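Local coordinates for protein Exo-1,5-alpha-L-arabinofuranobiosidase (Gibberella zeae, PDB 2YDT) that probably hydrolyses arabinan as an exo-acting glycosidase, releasing alpha-1,5-linked arabinobiose from chain ends in a pocket of its six-bladed beta-propeller, at residues E228-P233 with W242-Y246; I264-T270 with A311-W315; L93-F97 with T161-L166; G98-K102 with Y124-D128. One frame throughout, in Å; residues are numbered along the deposited sequence.

Contact 1 of 4, residues E228-P233 with W242-Y246; sequences EYGGGP and WFPVY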
loop_
_atom_site.group_PDB
_atom_site.type_symbol
_atom_site.label_atom_id
_atom_site.label_comp_id
_atom_site.label_asym_id
_atom_site.label_seq_id
_atom_site.Cartn_x
_atom_site.Cartn_y
_atom_site.Cartn_z
ATOM N N GLU A 228 5.980 -1.232 -8.768
ATOM C CA GLU A 228 7.147 -0.533 -9.374
ATOM C C GLU A 228 8.103 -1.595 -9.923
ATOM O O GLU A 228 8.472 -2.560 -9.239
ATOM C CB GLU A 228 7.822 0.416 -8.382
ATOM C CG GLU A 228 8.546 -0.264 -7.214
ATOM C CD GLU A 228 9.398 0.712 -6.347
ATOM O OE1 GLU A 228 9.198 1.951 -6.472
ATOM O OE2 GLU A 228 10.254 0.242 -5.565
ATOM N N TYR A 229 8.512 -1.430 -11.182
ATOM C CA TYR A 229 9.400 -2.353 -11.833
ATOM C C TYR A 229 10.837 -1.843 -11.785
ATOM O O TYR A 229 11.344 -1.204 -12.714
ATOM C CB TYR A 229 8.879 -2.617 -13.256
ATOM C CG TYR A 229 9.693 -3.550 -14.137
ATOM C CD1 TYR A 229 10.864 -4.194 -13.706
ATOM C CD2 TYR A 229 9.294 -3.746 -15.452
ATOM C CE1 TYR A 229 11.600 -5.002 -14.571
ATOM C CE2 TYR A 229 10.023 -4.544 -16.294
ATOM C CZ TYR A 229 11.160 -5.158 -15.857
ATOM O OH TYR A 229 11.896 -5.898 -16.786
ATOM N N GLY A 230 11.489 -2.060 -10.639
ATOM C CA GLY A 230 12.902 -1.727 -10.489
ATOM C C GLY A 230 13.728 -2.420 -11.575
ATOM O O GLY A 230 13.623 -3.625 -11.740
ATOM N N GLY A 231 14.503 -1.658 -12.327
ATOM C CA GLY A 231 15.340 -2.222 -13.396
ATOM C C GLY A 231 14.582 -2.302 -14.697
ATOM O O GLY A 231 15.046 -2.933 -15.680
ATOM N N GLY A 232 13.395 -1.692 -14.754
ATOM C CA GLY A 232 12.559 -1.755 -15.959
ATOM C C GLY A 232 13.231 -1.052 -17.141
ATOM O O GLY A 232 14.087 -0.204 -16.945
ATOM N N PRO A 233 12.788 -1.359 -18.357
ATOM C CA PRO A 233 13.514 -0.805 -19.522
ATOM C C PRO A 233 13.437 0.702 -19.657
ATOM O O PRO A 233 12.504 1.352 -19.156
ATOM C CB PRO A 233 12.823 -1.452 -20.729
ATOM C CG PRO A 233 11.960 -2.522 -20.221
ATOM C CD PRO A 233 11.787 -2.375 -18.740
ATOM N N TRP A 242 15.777 2.640 -12.972
ATOM C CA TRP A 242 14.624 3.344 -12.467
ATOM C C TRP A 242 13.483 2.376 -12.112
ATOM O O TRP A 242 13.660 1.151 -12.231
ATOM C CB TRP A 242 14.148 4.449 -13.425
ATOM C CG TRP A 242 13.482 4.015 -14.689
ATOM C CD1 TRP A 242 13.812 2.958 -15.469
ATOM C CD2 TRP A 242 12.386 4.661 -15.335
ATOM N NE1 TRP A 242 12.976 2.880 -16.528
ATOM C CE2 TRP A 242 12.118 3.938 -16.512
ATOM C CE3 TRP A 242 11.601 5.765 -15.030
ATOM C CZ2 TRP A 242 11.086 4.272 -17.375
ATOM C CZ3 TRP A 242 10.610 6.130 -15.908
ATOM C CH2 TRP A 242 10.353 5.372 -17.076
ATOM N N PHE A 243 12.390 2.935 -11.616
ATOM C CA PHE A 243 11.276 2.175 -11.036
ATOM C C PHE A 243 9.934 2.544 -11.685
ATOM O O PHE A 243 8.970 2.915 -11.016
ATOM C CB PHE A 243 11.240 2.435 -9.508
ATOM C CG PHE A 243 12.483 1.977 -8.754
ATOM C CD1 PHE A 243 12.535 0.744 -8.120
ATOM C CD2 PHE A 243 13.604 2.794 -8.688
ATOM C CE1 PHE A 243 13.697 0.342 -7.447
ATOM C CE2 PHE A 243 14.733 2.394 -8.008
ATOM C CZ PHE A 243 14.776 1.181 -7.383
ATOM N N PRO A 244 9.805 2.373 -13.012
ATOM C CA PRO A 244 8.552 2.722 -13.660
ATOM C C PRO A 244 7.342 1.900 -13.177
ATOM O O PRO A 244 7.498 0.741 -12.790
ATOM C CB PRO A 244 8.848 2.431 -15.145
ATOM C CG PRO A 244 9.870 1.386 -15.113
ATOM C CD PRO A 244 10.761 1.757 -13.944
ATOM N N VAL A 245 6.178 2.530 -13.125
ATOM C CA VAL A 245 4.947 1.843 -12.730
ATOM C C VAL A 245 4.476 0.900 -13.843
ATOM O O VAL A 245 4.235 1.331 -14.993
ATOM C CB VAL A 245 3.849 2.801 -12.284
ATOM C CG1 VAL A 245 2.612 2.012 -11.795
ATOM C CG2 VAL A 245 4.373 3.732 -11.150
ATOM N N TYR A 246 4.348 -0.383 -13.500
ATOM C CA TYR A 246 3.823 -1.406 -14.412
ATOM C C TYR A 246 2.600 -2.050 -13.781
ATOM O O TYR A 246 2.347 -1.953 -12.572
ATOM C CB TYR A 246 4.864 -2.481 -14.736
ATOM C CG TYR A 246 5.795 -2.190 -15.885
ATOM C CD1 TYR A 246 6.653 -1.102 -15.865
ATOM C CD2 TYR A 246 5.846 -3.048 -17.000
ATOM C CE1 TYR A 246 7.529 -0.846 -16.939
ATOM C CE2 TYR A 246 6.711 -2.790 -18.058
ATOM C CZ TYR A 246 7.554 -1.704 -18.005
ATOM O OH TYR A 246 8.446 -1.459 -19.055
HETATM O O HOH W 1 16.007 0.473 -15.096
HETATM O O HOH W 2 9.881 0.770 -18.866
#

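Contact 2 of 4, residues I264-T270 with A311-W315; sequences IVSNDGT and AWKKW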
loop_
_atom_site.group_PDB
_atom_site.type_symbol
_atom_site.label_atom_id
_atom_site.label_comp_id
_atom_site.label_asym_id
_atom_site.label_seq_id
_atom_site.Cartn_x
_atom_site.Cartn_y
_atom_site.Cartn_z
ATOM N N ILE A 264 2.640 2.035 -17.389
ATOM C CA ILE A 264 1.708 3.153 -17.410
ATOM C C ILE A 264 2.391 4.336 -18.059
ATOM O O ILE A 264 3.405 4.809 -17.583
ATOM C CB ILE A 264 1.215 3.612 -16.016
ATOM C CG1 ILE A 264 0.418 2.511 -15.369
ATOM C CG2 ILE A 264 0.320 4.894 -16.165
ATOM C CD1 ILE A 264 -0.234 2.891 -13.989
ATOM N N VAL A 265 1.824 4.807 -19.176
ATOM C CA VAL A 265 2.294 6.032 -19.854
ATOM C C VAL A 265 1.036 6.824 -20.170
ATOM O O VAL A 265 0.133 6.292 -20.813
ATOM C CB VAL A 265 3.072 5.708 -21.152
ATOM C CG1 VAL A 265 3.585 7.008 -21.841
ATOM C CG2 VAL A 265 4.280 4.791 -20.907
ATOM N N SER A 266 0.924 8.071 -19.696
ATOM C CA SER A 266 -0.296 8.852 -19.960
ATOM C C SER A 266 -0.245 9.383 -21.404
ATOM O O SER A 266 0.800 9.296 -22.046
ATOM C CB SER A 266 -0.501 10.003 -18.957
ATOM O OG SER A 266 0.537 10.949 -19.017
ATOM N N ASN A 267 -1.378 9.927 -21.845
ATOM C CA ASN A 267 -1.548 10.421 -23.235
ATOM C C ASN A 267 -0.502 11.488 -23.620
ATOM O O ASN A 267 -0.067 11.548 -24.788
ATOM C CB ASN A 267 -2.985 10.924 -23.458
ATOM C CG ASN A 267 -3.337 12.086 -22.558
ATOM O OD1 ASN A 267 -3.356 11.950 -21.338
ATOM N ND2 ASN A 267 -3.619 13.262 -23.165
ATOM N N ASP A 268 -0.035 12.298 -22.663
ATOM C CA ASP A 268 1.030 13.285 -22.947
ATOM C C ASP A 268 2.463 12.753 -22.848
ATOM O O ASP A 268 3.430 13.511 -22.969
ATOM C CB ASP A 268 0.834 14.558 -22.109
ATOM C CG ASP A 268 1.337 14.423 -20.680
ATOM O OD1 ASP A 268 1.627 13.285 -20.265
ATOM O OD2 ASP A 268 1.468 15.466 -20.005
ATOM N N GLY A 269 2.609 11.448 -22.587
ATOM C CA GLY A 269 3.913 10.815 -22.510
ATOM C C GLY A 269 4.508 10.667 -21.112
ATOM O O GLY A 269 5.626 10.196 -20.977
ATOM N N THR A 270 3.787 11.117 -20.095
ATOM C CA THR A 270 4.293 11.065 -18.710
ATOM C C THR A 270 4.416 9.614 -18.272
ATOM O O THR A 270 3.491 8.821 -18.506
ATOM C CB THR A 270 3.382 11.812 -17.731
ATOM O OG1 THR A 270 3.280 13.200 -18.128
ATOM C CG2 THR A 270 3.957 11.757 -16.292
ATOM N N ALA A 311 -5.122 4.248 -22.786
ATOM C CA ALA A 311 -6.165 5.077 -22.246
ATOM C C ALA A 311 -5.839 5.720 -20.872
ATOM O O ALA A 311 -6.738 6.174 -20.192
ATOM C CB ALA A 311 -7.489 4.265 -22.188
ATOM N N TRP A 312 -4.575 5.796 -20.490
ATOM C CA TRP A 312 -4.216 6.448 -19.199
ATOM C C TRP A 312 -4.188 7.958 -19.380
ATOM O O TRP A 312 -3.588 8.458 -20.350
ATOM C CB TRP A 312 -2.885 5.961 -18.653
ATOM C CG TRP A 312 -2.944 4.537 -18.204
ATOM C CD1 TRP A 312 -2.635 3.413 -18.950
ATOM C CD2 TRP A 312 -3.357 4.056 -16.918
ATOM N NE1 TRP A 312 -2.823 2.264 -18.192
ATOM C CE2 TRP A 312 -3.285 2.630 -16.952
ATOM C CE3 TRP A 312 -3.803 4.675 -15.743
ATOM C CZ2 TRP A 312 -3.609 1.826 -15.831
ATOM C CZ3 TRP A 312 -4.132 3.861 -14.638
ATOM C CH2 TRP A 312 -4.023 2.465 -14.695
ATOM N N LYS A 313 -4.811 8.659 -18.440
ATOM C CA LYS A 313 -4.831 10.129 -18.420
ATOM C C LYS A 313 -4.219 10.617 -17.101
ATOM O O LYS A 313 -4.166 9.864 -16.124
ATOM C CB LYS A 313 -6.246 10.673 -18.570
ATOM C CG LYS A 313 -7.121 10.034 -19.699
ATOM C CD LYS A 313 -6.517 10.099 -21.059
ATOM C CE LYS A 313 -7.496 9.651 -22.156
ATOM N NZ LYS A 313 -6.736 9.279 -23.420
ATOM N N LYS A 314 -3.761 11.859 -17.080
ATOM C CA LYS A 314 -3.086 12.431 -15.923
ATOM C C LYS A 314 -3.794 13.706 -15.481
ATOM O O LYS A 314 -4.152 14.531 -16.340
ATOM C CB LYS A 314 -1.657 12.710 -16.298
ATOM C CG LYS A 314 -0.854 13.623 -15.338
ATOM C CD LYS A 314 0.541 13.870 -15.861
ATOM C CE LYS A 314 0.574 15.070 -16.800
ATOM N NZ LYS A 314 1.924 15.644 -16.909
ATOM N N TRP A 315 -3.957 13.907 -14.172
ATOM C CA TRP A 315 -4.672 15.058 -13.594
ATOM C C TRP A 315 -3.995 15.599 -12.340
ATOM O O TRP A 315 -3.615 14.826 -11.446
ATOM C CB TRP A 315 -6.136 14.730 -13.234
ATOM C CG TRP A 315 -6.859 13.864 -14.237
ATOM C CD1 TRP A 315 -6.958 12.514 -14.211
ATOM C CD2 TRP A 315 -7.540 14.287 -15.425
ATOM N NE1 TRP A 315 -7.669 12.050 -15.290
ATOM C CE2 TRP A 315 -8.045 13.126 -16.049
ATOM C CE3 TRP A 315 -7.807 15.531 -15.998
ATOM C CZ2 TRP A 315 -8.781 13.169 -17.238
ATOM C CZ3 TRP A 315 -8.540 15.575 -17.171
ATOM C CH2 TRP A 315 -9.015 14.408 -17.777
HETATM O O HOH W 3 -2.139 5.554 -22.216
#

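Contact 3 of 4, residues L93-F97 with T161-L166; sequences LPRAF and TYKEKL. With SO4 (sulfate ion), chain G; SO4 (sulfate ion), chain H.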
loop_
_atom_site.group_PDB
_atom_site.type_symbol
_atom_site.label_atom_id
_atom_site.label_comp_id
_atom_site.label_asym_id
_atom_site.label_seq_id
_atom_site.Cartn_x
_atom_site.Cartn_y
_atom_site.Cartn_z
ATOM N N LEU A 93 -12.220 -6.982 6.859
ATOM C CA LEU A 93 -12.784 -8.227 6.327
ATOM C C LEU A 93 -14.181 -8.046 5.728
ATOM O O LEU A 93 -15.103 -7.551 6.421
ATOM C CB LEU A 93 -12.862 -9.275 7.436
ATOM C CG LEU A 93 -11.536 -9.796 7.997
ATOM C CD1 LEU A 93 -11.779 -11.081 8.874
ATOM C CD2 LEU A 93 -10.457 -10.088 6.910
ATOM N N PRO A 94 -14.355 -8.461 4.468
ATOM C CA PRO A 94 -15.677 -8.354 3.820
ATOM C C PRO A 94 -16.528 -9.608 4.053
ATOM O O PRO A 94 -17.669 -9.636 3.649
ATOM C CB PRO A 94 -15.313 -8.183 2.348
ATOM C CG PRO A 94 -14.067 -8.958 2.197
ATOM C CD PRO A 94 -13.324 -8.881 3.501
ATOM N N ARG A 95 -15.943 -10.628 4.678
ATOM C CA ARG A 95 -16.607 -11.868 5.035
ATOM C C ARG A 95 -15.765 -12.462 6.162
ATOM O O ARG A 95 -14.670 -11.972 6.444
ATOM C CB ARG A 95 -16.575 -12.800 3.820
ATOM C CG ARG A 95 -15.147 -13.155 3.489
ATOM C CD ARG A 95 -14.921 -13.892 2.228
ATOM N NE ARG A 95 -15.690 -15.104 2.179
ATOM C CZ ARG A 95 -15.395 -16.244 2.800
ATOM N NH1 ARG A 95 -14.305 -16.382 3.543
ATOM N NH2 ARG A 95 -16.212 -17.285 2.632
ATOM N N ALA A 96 -16.231 -13.540 6.777
ATOM C CA ALA A 96 -15.498 -14.177 7.870
ATOM C C ALA A 96 -14.369 -15.043 7.352
ATOM O O ALA A 96 -14.454 -15.676 6.280
ATOM C CB ALA A 96 -16.462 -15.060 8.744
ATOM N N PHE A 97 -13.309 -15.097 8.132
ATOM C CA PHE A 97 -12.274 -16.089 7.967
ATOM C C PHE A 97 -12.103 -16.780 9.309
ATOM O O PHE A 97 -11.594 -16.196 10.251
ATOM C CB PHE A 97 -10.965 -15.447 7.427
ATOM C CG PHE A 97 -11.094 -14.966 6.002
ATOM C CD1 PHE A 97 -11.016 -15.862 4.936
ATOM C CD2 PHE A 97 -11.349 -13.639 5.726
ATOM C CE1 PHE A 97 -11.174 -15.446 3.627
ATOM C CE2 PHE A 97 -11.494 -13.205 4.398
ATOM C CZ PHE A 97 -11.413 -14.116 3.356
ATOM N N THR A 161 -9.357 -10.036 -0.469
ATOM C CA THR A 161 -10.134 -11.268 -0.523
ATOM C C THR A 161 -10.359 -11.695 -1.969
ATOM O O THR A 161 -10.551 -10.842 -2.850
ATOM C CB THR A 161 -11.455 -11.095 0.217
ATOM O OG1 THR A 161 -11.211 -10.936 1.632
ATOM C CG2 THR A 161 -12.394 -12.326 0.045
ATOM N N TYR A 162 -10.339 -13.003 -2.215
ATOM C CA TYR A 162 -10.766 -13.580 -3.517
ATOM C C TYR A 162 -11.518 -14.853 -3.222
ATOM O O TYR A 162 -10.923 -15.812 -2.746
ATOM C CB TYR A 162 -9.583 -13.886 -4.417
ATOM C CG TYR A 162 -9.968 -14.567 -5.723
ATOM C CD1 TYR A 162 -10.788 -13.926 -6.650
ATOM C CD2 TYR A 162 -9.558 -15.872 -5.996
ATOM C CE1 TYR A 162 -11.160 -14.541 -7.847
ATOM C CE2 TYR A 162 -9.899 -16.463 -7.186
ATOM C CZ TYR A 162 -10.695 -15.804 -8.090
ATOM O OH TYR A 162 -11.009 -16.428 -9.295
ATOM N N LYS A 163 -12.826 -14.835 -3.467
ATOM C CA LYS A 163 -13.678 -15.988 -3.191
ATOM C C LYS A 163 -13.515 -16.412 -1.734
ATOM O O LYS A 163 -13.747 -15.621 -0.823
ATOM C CB LYS A 163 -13.382 -17.076 -4.253
ATOM C CG LYS A 163 -13.720 -16.610 -5.668
ATOM C CD LYS A 163 -13.640 -17.739 -6.701
ATOM C CE LYS A 163 -14.207 -17.386 -8.074
ATOM N NZ LYS A 163 -15.265 -16.311 -8.102
ATOM N N GLU A 164 -13.116 -17.632 -1.472
ATOM C CA GLU A 164 -13.082 -18.079 -0.098
ATOM C C GLU A 164 -11.717 -17.875 0.570
ATOM O O GLU A 164 -11.525 -18.312 1.717
ATOM C CB GLU A 164 -13.515 -19.549 -0.030
ATOM C CG GLU A 164 -12.393 -20.554 -0.324
ATOM C CD GLU A 164 -11.949 -20.656 -1.765
ATOM O OE1 GLU A 164 -12.443 -19.929 -2.666
ATOM O OE2 GLU A 164 -11.058 -21.497 -2.006
ATOM N N LYS A 165 -10.787 -17.213 -0.127
ATOM C CA LYS A 165 -9.432 -17.009 0.401
ATOM C C LYS A 165 -9.142 -15.549 0.700
ATOM O O LYS A 165 -9.647 -14.651 0.024
ATOM C CB LYS A 165 -8.367 -17.484 -0.573
ATOM C CG LYS A 165 -8.409 -18.958 -0.920
ATOM C CD LYS A 165 -7.406 -19.286 -1.967
ATOM C CE LYS A 165 -7.658 -20.653 -2.560
ATOM N NZ LYS A 165 -6.632 -21.061 -3.540
ATOM N N LEU A 166 -8.287 -15.334 1.674
ATOM C CA LEU A 166 -7.662 -14.007 1.874
ATOM C C LEU A 166 -6.227 -14.111 1.322
ATOM O O LEU A 166 -5.474 -15.021 1.662
ATOM C CB LEU A 166 -7.658 -13.614 3.346
ATOM C CG LEU A 166 -6.945 -12.312 3.737
ATOM C CD1 LEU A 166 -7.699 -11.099 3.187
ATOM C CD2 LEU A 166 -6.749 -12.223 5.271
HETATM S S SO4 G . -14.753 -11.882 -4.335
HETATM O O1 SO4 G . -14.129 -11.819 -3.019
HETATM O O2 SO4 G . -14.236 -13.021 -5.072
HETATM O O3 SO4 G . -16.202 -12.023 -4.200
HETATM O O4 SO4 G . -14.439 -10.621 -5.018
HETATM S S SO4 H . -11.682 -6.453 -0.833
HETATM O O1 SO4 H . -10.867 -7.622 -0.659
HETATM O O2 SO4 H . -10.804 -5.268 -1.071
HETATM O O3 SO4 H . -12.606 -6.662 -1.939
HETATM O O4 SO4 H . -12.507 -6.198 0.336
#

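Contact 4 of 4, residues G98-K102 with Y124-D128; sequences GKYPK and YASRD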
loop_
_atom_site.group_PDB
_atom_site.type_symbol
_atom_site.label_atom_id
_atom_site.label_comp_id
_atom_site.label_asym_id
_atom_site.label_seq_id
_atom_site.Cartn_x
_atom_site.Cartn_y
_atom_site.Cartn_z
ATOM N N GLY A 98 -12.615 -18.013 9.416
ATOM C CA GLY A 98 -12.555 -18.697 10.697
ATOM C C GLY A 98 -13.234 -17.905 11.785
ATOM O O GLY A 98 -14.378 -17.410 11.606
ATOM N N LYS A 99 -12.564 -17.744 12.911
ATOM C CA LYS A 99 -13.136 -17.048 14.067
ATOM C C LYS A 99 -13.047 -15.517 14.023
ATOM O O LYS A 99 -13.352 -14.855 15.016
ATOM C CB LYS A 99 -12.492 -17.571 15.346
ATOM C CG LYS A 99 -11.031 -17.206 15.523
ATOM C CD LYS A 99 -10.469 -17.839 16.762
ATOM C CE LYS A 99 -9.030 -17.391 17.007
ATOM N NZ LYS A 99 -8.369 -18.316 18.050
ATOM N N TYR A 100 -12.646 -14.969 12.884
ATOM C CA TYR A 100 -12.627 -13.509 12.650
ATOM C C TYR A 100 -13.764 -13.130 11.712
ATOM O O TYR A 100 -13.735 -13.466 10.531
ATOM C CB TYR A 100 -11.242 -13.116 12.073
ATOM C CG TYR A 100 -10.121 -13.529 13.000
ATOM C CD1 TYR A 100 -9.759 -12.734 14.071
ATOM C CD2 TYR A 100 -9.461 -14.724 12.842
ATOM C CE1 TYR A 100 -8.782 -13.122 14.962
ATOM C CE2 TYR A 100 -8.468 -15.124 13.707
ATOM C CZ TYR A 100 -8.121 -14.297 14.782
ATOM O OH TYR A 100 -7.143 -14.662 15.692
ATOM N N PRO A 101 -14.800 -12.452 12.235
ATOM C CA PRO A 101 -15.985 -12.204 11.409
ATOM C C PRO A 101 -15.851 -11.040 10.456
ATOM O O PRO A 101 -14.926 -10.247 10.542
ATOM C CB PRO A 101 -17.063 -11.851 12.442
ATOM C CG PRO A 101 -16.344 -11.314 13.556
ATOM C CD PRO A 101 -15.050 -12.100 13.639
ATOM N N LYS A 102 -16.814 -10.947 9.556
ATOM C CA LYS A 102 -17.008 -9.757 8.737
ATOM C C LYS A 102 -16.935 -8.517 9.620
ATOM O O LYS A 102 -17.523 -8.484 10.707
ATOM C CB LYS A 102 -18.376 -9.816 8.033
ATOM C CG LYS A 102 -18.627 -8.678 7.094
ATOM C CD LYS A 102 -19.975 -8.825 6.376
ATOM C CE LYS A 102 -20.100 -7.765 5.330
ATOM N NZ LYS A 102 -21.460 -7.731 4.726
ATOM N N TYR A 124 -2.257 -8.515 12.690
ATOM C CA TYR A 124 -2.970 -8.160 13.932
ATOM C C TYR A 124 -4.421 -7.858 13.553
ATOM O O TYR A 124 -4.730 -7.452 12.417
ATOM C CB TYR A 124 -2.324 -6.915 14.614
ATOM C CG TYR A 124 -1.090 -7.264 15.398
ATOM C CD1 TYR A 124 0.097 -7.567 14.755
ATOM C CD2 TYR A 124 -1.122 -7.371 16.794
ATOM C CE1 TYR A 124 1.242 -7.961 15.490
ATOM C CE2 TYR A 124 -0.030 -7.740 17.508
ATOM C CZ TYR A 124 1.154 -8.041 16.890
ATOM O OH TYR A 124 2.249 -8.452 17.645
ATOM N N ALA A 125 -5.331 -8.047 14.504
ATOM C CA ALA A 125 -6.757 -7.859 14.253
ATOM C C ALA A 125 -7.427 -7.096 15.364
ATOM O O ALA A 125 -7.012 -7.196 16.513
ATOM C CB ALA A 125 -7.465 -9.203 14.089
ATOM N N SER A 126 -8.412 -6.282 14.990
ATOM C CA SER A 126 -9.266 -5.551 15.934
ATOM C C SER A 126 -10.708 -6.006 15.751
ATOM O O SER A 126 -11.252 -5.952 14.642
ATOM C CB SER A 126 -9.177 -4.020 15.750
ATOM O OG SER A 126 -10.153 -3.393 16.604
ATOM N N ARG A 127 -11.323 -6.422 16.865
ATOM C CA ARG A 127 -12.715 -6.882 16.882
ATOM C C ARG A 127 -13.664 -5.765 17.335
ATOM O O ARG A 127 -14.870 -5.998 17.480
ATOM C CB ARG A 127 -12.852 -8.079 17.835
ATOM C CG ARG A 127 -12.054 -9.302 17.426
ATOM C CD ARG A 127 -12.149 -10.395 18.473
ATOM N NE ARG A 127 -11.513 -11.670 18.124
ATOM C CZ ARG A 127 -12.084 -12.630 17.396
ATOM N NH1 ARG A 127 -13.303 -12.489 16.922
ATOM N NH2 ARG A 127 -11.446 -13.754 17.177
ATOM N N ASP A 128 -13.141 -4.561 17.538
ATOM C CA ASP A 128 -13.941 -3.451 18.041
ATOM C C ASP A 128 -13.688 -2.161 17.218
ATOM O O ASP A 128 -13.772 -1.067 17.744
ATOM C CB ASP A 128 -13.714 -3.239 19.549
ATOM C CG ASP A 128 -12.258 -3.028 19.915
ATOM O OD1 ASP A 128 -11.445 -2.713 18.986
ATOM O OD2 ASP A 128 -11.905 -3.213 21.119
#

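Contact 1 of 4, residues E228-P233 with W242-Y246
Tyr229 turns the edge of its ring into the face of Tyr246, a T-shaped pair with the planes at 79°. CD2 does the touching, above the centre of the Tyr246 ring, 3.7 Å from Tyr246 CZ, while Gly232 CA sits over the centre of one face of Tyr229. The backbones are bonded alongside: Tyr229 N donates almost straight to Pro244 O (2.9 Å), and Gly231 N bonds to Trp242 O. Here, in one antiparallel blade of the six-bladed beta-propeller, strand 223-230 ends and its antiparallel neighbour 245-250 begins. Glu228 and Val245 form a non-hydrogen-bonded pair, and a type II turn from Tyr229 to Gly232 leads the chain away. Phe243 lies alongside the Glu228 side chain, pointing the same way, with CD1 3.4 Å from Gly230 CA; the Glu228 carboxylate, whose OE1 accepts from Ser275 N, lines the iminosugar pocket. The Pro233 side is looser and wetter. Trp242 NE1 reaches Pro233 O at 3.1 Å, the oxygen lying in the indole plane but the nitrogen standing above the carbonyl plane; its bond to Gly232 O is weak. Water 1 bridges Gly232 O and Trp242 N, and water 2 lies between Pro233 O and Tyr246 OH.

Contact 2 of 4, residues I264-T270 with A311-W315
Lys314, on strand 313-315, reaches across to Asp268 and Thr270 in the loop that follows strand 262-263. The contact joins two successive blades of the six-bladed beta-propeller: the loop leaves the last strand of one blade and leads to the first strand of the next, whose opposite edge is 313-315. The lysine can be followed outward. Its CB lies 3.9 Å from Ser266 OG. With CG anti to the backbone N (chi1 166°), the chain runs toward the loop, and CD passes 3.6 Å from Thr270 OG1. A bend at chi3 (88°) brings CE within 3.4 Å of Asp268 OD2. At the tip, NZ makes a salt bridge of 3.1 Å to the syn lone pair of Asp268 OD2 and donates to Thr270 OG1 at 3.0 Å. That hydroxyl in turn gives its proton to Asp268 OD1 (2.7 Å), which also accepts from Thr270 N in an Asx turn, so the carboxylate is held through both oxygens. The Lys314 side chain also touches Glu299, a ligand of the manganese ion. The other end is apolar: Ile264 lies across one face of Trp312, whose NE1 is bonded to Tyr247 OH. Ile264 CD1 sits 3.9 Å from the centroid of the Trp312 six-membered ring, 12° off its normal.

Contact 3 of 4, residues L93-F97 with T161-L166
Phe97 meets Leu166 with its face and Thr161 with its edge. Leu166 CB stands over the ring in a CH-pi contact, 4.0 Å from the Phe97 centroid and 17° off the normal, the two side chains crossing at about a right angle. The Phe97 and Thr161 side chains approach from opposite directions, and Thr161 OG1 lies near the ring plane, 3.6 Å from Phe97 CE2. Glu164 O also approaches this rim, 3.5 Å from Phe97 CE1. Arg95 is laid flat against the turn: a bend at chi3 (-56°) swings the guanidinium so that Lys163 O and Glu164 CA lie over one face, while Phe97 CD1 sits in its plane at the edge. Arg95 CD rests on Thr161 CG2 at 3.7 Å. Pro94 slides past Thr161 in the opposite sense, its CD 3.5 Å from Thr161 OG1, an oxygen hydrogen-bonded to Tyr91 OH. The turn is the type II' tip, Tyr162 to Lys165, of the beta-hairpin 154-162/165-172, and the loop 93-97 belongs to the preceding blade of the beta-propeller. Of two sulfates, probably from the crystallisation liquor, O1 of one (chain H) accepts from Thr161 N at 2.9 Å, and O2 of the other (chain G) from Lys163 N at 2.8 Å. No hydrogen bond joins the two segments, so this contact probably rests on shape and weak electrostatics rather than on directed bonds.

Contact 4 of 4, residues G98-K102 with Y124-D128
Arg127 grips the carbonyl oxygen of Lys99 end-on, and these two hydrogen bonds are the polar part of the contact. NH1 donates at 3.0 Å to Lys99 O from within the carbonyl plane. NH2 donates to the same oxygen, 3.1 Å from Lys99 O, but from above that plane. The oxygen lies close to the guanidinium plane, and the extended arginine chain, from CG to NE, carries the group this far across. Flat groups supply the second kind of contact. The Tyr100 ring and the guanidinium are only 24° from parallel, with Tyr100 CD1 over one face of the cation and Tyr100 CE1 3.5 Å from Arg127 NH2. Apolar and van der Waals packing completes the set: Tyr100 CD1 touches Ala125 CB at 4.2 Å, Pro101 CD lies 3.7 Å from Arg127 NH1, and, within the loop, Lys99 CG folds over a face of Tyr100. All this happens within one blade of the beta-propeller, where the loop between strands 87-92 and 105-111 leans on the end of strand 119-126. The polar network extends to strand 134-142: Glu134 OE2 forms a salt bridge with Arg127 NE, and Glu134 OE1 is hydrogen-bonded to Tyr100 OH. Lys99 NZ stays 5.6 Å from Arg127 NH2. Glu134 probably offsets part of the positive charge of Arg127, while the arginine's NH1 and NH2 tie the Lys99 carbonyl to the end of the strand.

How the contacts relate
The four contacts form two pairs on the propeller. Contacts 1 and 2, with centres 16 Å apart, are joined directly by a probable hydrogen bond from Ile264 N to Val245 O (3.0 Å). Contacts 3 and 4 lie closer, 12 Å between centres, and touch where Leu93 CD1 packs 3.5 Å from Tyr100 O; in sequence, contact 4 falls wholly between the two segments of contact 3. Contacts 2 and 4, about 40 Å apart centre to centre, are on opposite sides of the chain's centre. Contact 1 alone supplies a pocket residue, Glu228, whose side chain comes within about 3 Å of the iminosugar. Contact 2 instead borders a manganese ion, about 5 Å from the Lys314 side chain.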